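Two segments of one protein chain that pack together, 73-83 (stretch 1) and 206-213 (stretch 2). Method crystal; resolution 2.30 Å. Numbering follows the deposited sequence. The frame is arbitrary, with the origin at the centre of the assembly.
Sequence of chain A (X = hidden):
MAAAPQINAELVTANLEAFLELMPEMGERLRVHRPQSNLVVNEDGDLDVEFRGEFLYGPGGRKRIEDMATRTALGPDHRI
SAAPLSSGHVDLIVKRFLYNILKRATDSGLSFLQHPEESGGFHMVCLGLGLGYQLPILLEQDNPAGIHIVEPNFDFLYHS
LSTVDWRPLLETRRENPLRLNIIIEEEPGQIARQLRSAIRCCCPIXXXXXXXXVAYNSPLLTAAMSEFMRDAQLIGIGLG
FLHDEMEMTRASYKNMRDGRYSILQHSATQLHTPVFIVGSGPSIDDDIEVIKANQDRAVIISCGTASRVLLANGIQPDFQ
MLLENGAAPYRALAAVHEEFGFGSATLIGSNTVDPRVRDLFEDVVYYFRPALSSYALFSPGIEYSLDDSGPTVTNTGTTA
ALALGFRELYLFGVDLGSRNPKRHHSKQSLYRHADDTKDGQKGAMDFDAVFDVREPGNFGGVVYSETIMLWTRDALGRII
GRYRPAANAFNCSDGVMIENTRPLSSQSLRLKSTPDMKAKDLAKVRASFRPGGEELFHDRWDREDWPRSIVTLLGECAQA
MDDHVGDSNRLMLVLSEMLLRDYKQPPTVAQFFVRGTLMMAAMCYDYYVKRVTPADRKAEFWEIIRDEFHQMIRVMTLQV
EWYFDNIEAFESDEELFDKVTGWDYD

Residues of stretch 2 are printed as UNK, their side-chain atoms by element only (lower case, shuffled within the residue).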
# COMPACT_ATOMS: atom_id res chain seq x y z
N ALA A 73 9.85 -9.84 -29.06
CA ALA A 73 10.75 -8.87 -28.44
C ALA A 73 10.21 -7.45 -28.35
O ALA A 73 10.55 -6.73 -27.41
CB ALA A 73 12.08 -8.83 -29.20
N LEU A 74 9.38 -7.05 -29.31
CA LEU A 74 8.98 -5.63 -29.43
C LEU A 74 7.48 -5.33 -29.35
O LEU A 74 7.10 -4.18 -29.18
CB LEU A 74 9.52 -5.09 -30.76
CG LEU A 74 11.04 -5.22 -30.98
CD1 LEU A 74 11.42 -4.93 -32.43
CD2 LEU A 74 11.81 -4.30 -30.03
N GLY A 75 6.64 -6.34 -29.51
CA GLY A 75 5.21 -6.10 -29.52
C GLY A 75 4.69 -5.68 -28.16
O GLY A 75 5.07 -6.27 -27.15
N PRO A 76 3.82 -4.67 -28.12
CA PRO A 76 3.21 -4.25 -26.86
C PRO A 76 2.25 -5.28 -26.22
O PRO A 76 1.99 -5.17 -25.03
CB PRO A 76 2.45 -2.97 -27.23
CG PRO A 76 2.16 -3.13 -28.69
CD PRO A 76 3.35 -3.85 -29.25
N ASP A 77 1.75 -6.26 -26.97
CA ASP A 77 0.81 -7.25 -26.39
C ASP A 77 1.41 -8.00 -25.22
O ASP A 77 0.71 -8.37 -24.29
CB ASP A 77 0.37 -8.30 -27.41
CG ASP A 77 -0.54 -7.76 -28.52
OD1 ASP A 77 -0.90 -6.55 -28.54
OD2 ASP A 77 -0.90 -8.58 -29.39
N HIS A 78 2.72 -8.25 -25.29
CA HIS A 78 3.45 -9.05 -24.30
C HIS A 78 4.26 -8.18 -23.31
O HIS A 78 5.34 -8.57 -22.87
CB HIS A 78 4.38 -10.01 -25.06
CG HIS A 78 3.71 -10.66 -26.24
ND1 HIS A 78 2.68 -11.57 -26.11
CD2 HIS A 78 3.89 -10.50 -27.58
CE1 HIS A 78 2.27 -11.95 -27.30
NE2 HIS A 78 2.99 -11.32 -28.21
N ARG A 79 3.70 -7.02 -22.99
CA ARG A 79 4.34 -6.02 -22.16
C ARG A 79 3.31 -5.29 -21.31
O ARG A 79 2.14 -5.19 -21.70
CB ARG A 79 4.97 -4.95 -23.06
CG ARG A 79 6.07 -5.44 -23.98
CD ARG A 79 7.38 -5.53 -23.24
NE ARG A 79 8.45 -5.94 -24.12
CZ ARG A 79 9.74 -5.96 -23.79
NH1 ARG A 79 10.13 -5.57 -22.61
NH2 ARG A 79 10.64 -6.35 -24.66
N ILE A 80 3.75 -4.77 -20.17
CA ILE A 80 2.96 -3.81 -19.42
C ILE A 80 3.16 -2.47 -20.15
O ILE A 80 4.28 -2.13 -20.51
CB ILE A 80 3.47 -3.68 -17.97
CG1 ILE A 80 3.32 -5.01 -17.20
CG2 ILE A 80 2.76 -2.57 -17.22
CD1 ILE A 80 1.91 -5.55 -17.10
N SER A 81 2.07 -1.73 -20.37
CA SER A 81 2.11 -0.37 -20.93
C SER A 81 1.36 0.58 -20.01
O SER A 81 0.18 0.88 -20.24
CB SER A 81 1.47 -0.31 -22.31
OG SER A 81 2.12 -1.21 -23.19
N ALA A 82 2.05 1.06 -18.97
CA ALA A 82 1.46 1.99 -17.98
C ALA A 82 1.78 3.47 -18.27
O ALA A 82 2.89 3.91 -17.98
CB ALA A 82 1.93 1.62 -16.58
N ALA A 83 0.82 4.22 -18.81
CA ALA A 83 1.00 5.67 -19.03
C ALA A 83 1.15 6.37 -17.67
O ALA A 83 0.66 5.87 -16.66
CB ALA A 83 -0.17 6.25 -19.83
N UNK A 206 8.85 1.12 -11.62
CA UNK A 206 9.13 1.07 -13.06
C UNK A 206 8.61 -0.18 -13.72
O UNK A 206 9.34 -0.86 -14.44
c UNK A 206 11.50 0.23 -12.67
c UNK A 206 11.06 2.66 -13.09
c UNK A 206 10.62 1.24 -13.40
N UNK A 207 7.33 -0.46 -13.53
CA UNK A 207 6.76 -1.62 -14.19
C UNK A 207 6.57 -1.41 -15.68
O UNK A 207 6.32 -2.37 -16.38
c UNK A 207 5.39 -2.05 -13.60
c UNK A 207 5.60 -2.64 -12.22
c UNK A 207 4.39 -0.89 -13.60
N UNK A 208 6.67 -0.18 -16.16
CA UNK A 208 6.46 0.07 -17.58
C UNK A 208 7.36 -0.79 -18.48
O UNK A 208 8.56 -0.86 -18.28
o UNK A 208 5.39 1.63 -19.95
c UNK A 208 6.64 1.54 -17.93
o UNK A 208 7.49 2.12 -20.07
c UNK A 208 6.50 1.79 -19.42
N UNK A 209 6.75 -1.45 -19.45
CA UNK A 209 7.45 -2.23 -20.47
C UNK A 209 8.05 -3.51 -19.92
O UNK A 209 8.97 -4.09 -20.50
c UNK A 209 7.72 -1.85 -23.70
c UNK A 209 6.35 -2.15 -26.09
c UNK A 209 8.70 -1.78 -22.66
n UNK A 209 9.70 -2.42 -24.58
c UNK A 209 9.89 -2.14 -23.24
c UNK A 209 5.68 -1.74 -24.96
c UNK A 209 8.37 -2.25 -24.88
c UNK A 209 7.70 -2.40 -26.08
c UNK A 209 6.35 -1.58 -23.75
c UNK A 209 8.48 -1.39 -21.21
N UNK A 210 7.50 -3.96 -18.79
CA UNK A 210 7.83 -5.27 -18.23
C UNK A 210 7.46 -6.35 -19.27
O UNK A 210 6.35 -6.39 -19.78
o UNK A 210 7.45 -4.57 -15.91
c UNK A 210 7.03 -5.50 -16.92
c UNK A 210 7.19 -6.93 -16.40
N UNK A 211 8.42 -7.20 -19.59
CA UNK A 211 8.20 -8.33 -20.47
C UNK A 211 7.43 -9.41 -19.72
O UNK A 211 7.81 -9.80 -18.61
c UNK A 211 9.55 -8.90 -20.94
c UNK A 211 9.46 -9.97 -22.02
n UNK A 211 10.28 -11.66 -26.04
n UNK A 211 9.21 -10.41 -24.43
c UNK A 211 9.11 -9.40 -23.38
n UNK A 211 11.47 -10.12 -24.82
c UNK A 211 10.32 -10.72 -25.10
N UNK A 212 6.36 -9.89 -20.35
CA UNK A 212 5.57 -11.00 -19.84
C UNK A 212 5.74 -12.18 -20.79
O UNK A 212 5.78 -11.99 -22.00
c UNK A 212 4.12 -10.59 -19.80
c UNK A 212 4.14 -9.57 -17.54
c UNK A 212 2.38 -8.93 -19.20
c UNK A 212 3.83 -9.33 -19.00
N UNK A 213 5.87 -13.39 -20.24
CA UNK A 213 6.07 -14.58 -21.05
C UNK A 213 5.53 -15.83 -20.36
O UNK A 213 5.84 -16.10 -19.21
c UNK A 213 8.03 -16.14 -24.86
c UNK A 213 7.80 -15.72 -22.49
c UNK A 213 8.21 -17.96 -23.30
c UNK A 213 8.00 -17.08 -22.24
c UNK A 213 7.83 -15.26 -23.80
c UNK A 213 7.55 -14.77 -21.37
c UNK A 213 8.22 -17.50 -24.60

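Position 206 carries three carbons, one bearing the other two, and none comes near stretch 1. Branching at the first atom, with no oxygen, makes it Val206.

Position 207 repeats that pattern: one carbon carrying two more, an apolar fork beside Ile80. It is Val207, whose CG2 lies 4.3 Å from Ile80 CG2.

Position 208 has two carbons, the second carrying two oxygens, one of which faces the Ala82 backbone nitrogen. This short carboxylate is Asp208. Its OD1 approaches Ala82 N at 3.5 Å, while both oxygens find hydrogen-bond partners elsewhere in the structure.

Position 209 shows one carbon, then fused five- and six-membered rings of eight carbons and one nitrogen, lying flat against the Arg79 guanidinium. Only an indole fits, so this is Trp209. Its CA-to-CB bond points away from stretch 1, yet the ring end comes back to it. The planes of guanidinium and indole are 8° apart, with Arg79 CZ 4.0 Å from the centroid of the five-membered ring, a cation-pi contact. Arg79 CG sits 3.7 Å from the centroid of the six-membered ring, so the aliphatic stem covers the indole as well. Pro76 CB adds an apolar contact with Trp209 CZ3 at 4.1 Å, and Leu74 O lies at the ring edge.

Position 210 has one carbon carrying an oxygen and a carbon, next to Ile80 CG1. It is Thr210, whose OG1 donates to Val207 O at 2.5 Å, reinforcing the type II turn that Thr210 N closes on the same Val207 O at 3.1 Å.

Position 211 runs three carbons, a nitrogen, then a carbon with two more nitrogens; a carbon of the chain covers one face of the Arg79 guanidinium. It is Arg211, its CD 3.5 Å from Arg79 CZ, on the face opposite Trp209.

Position 212 has four carbons forked at the second, the fork meeting the end of Ile80. This is Leu212; its CD1 lies 4.0 Å from Ile80 CD1.

Position 213 is one carbon and a six-carbon ring without contact to stretch 1: Phe213.

The contact pairs backbone register with a clamped arginine. Leu212 N donates to His78 O at 3.0 Å and Ile80 N to Thr210 O at 3.1 Å, flanking the single bridge between Arg79 and Arg211; Trp209 N, within the turn, donates to Ile80 O at 2.8 Å. Held between Trp209 and Arg211, Arg79 donates from NH1 to Trp209 O and from NH2 to Ala73 O, each at 2.8 Å. The rule: a buried charge is paid for with backbone carbonyls and a flat aromatic face, while Ile80 supplies apolar packing alongside.

Stretch 2 206-213: VVDWTRLF
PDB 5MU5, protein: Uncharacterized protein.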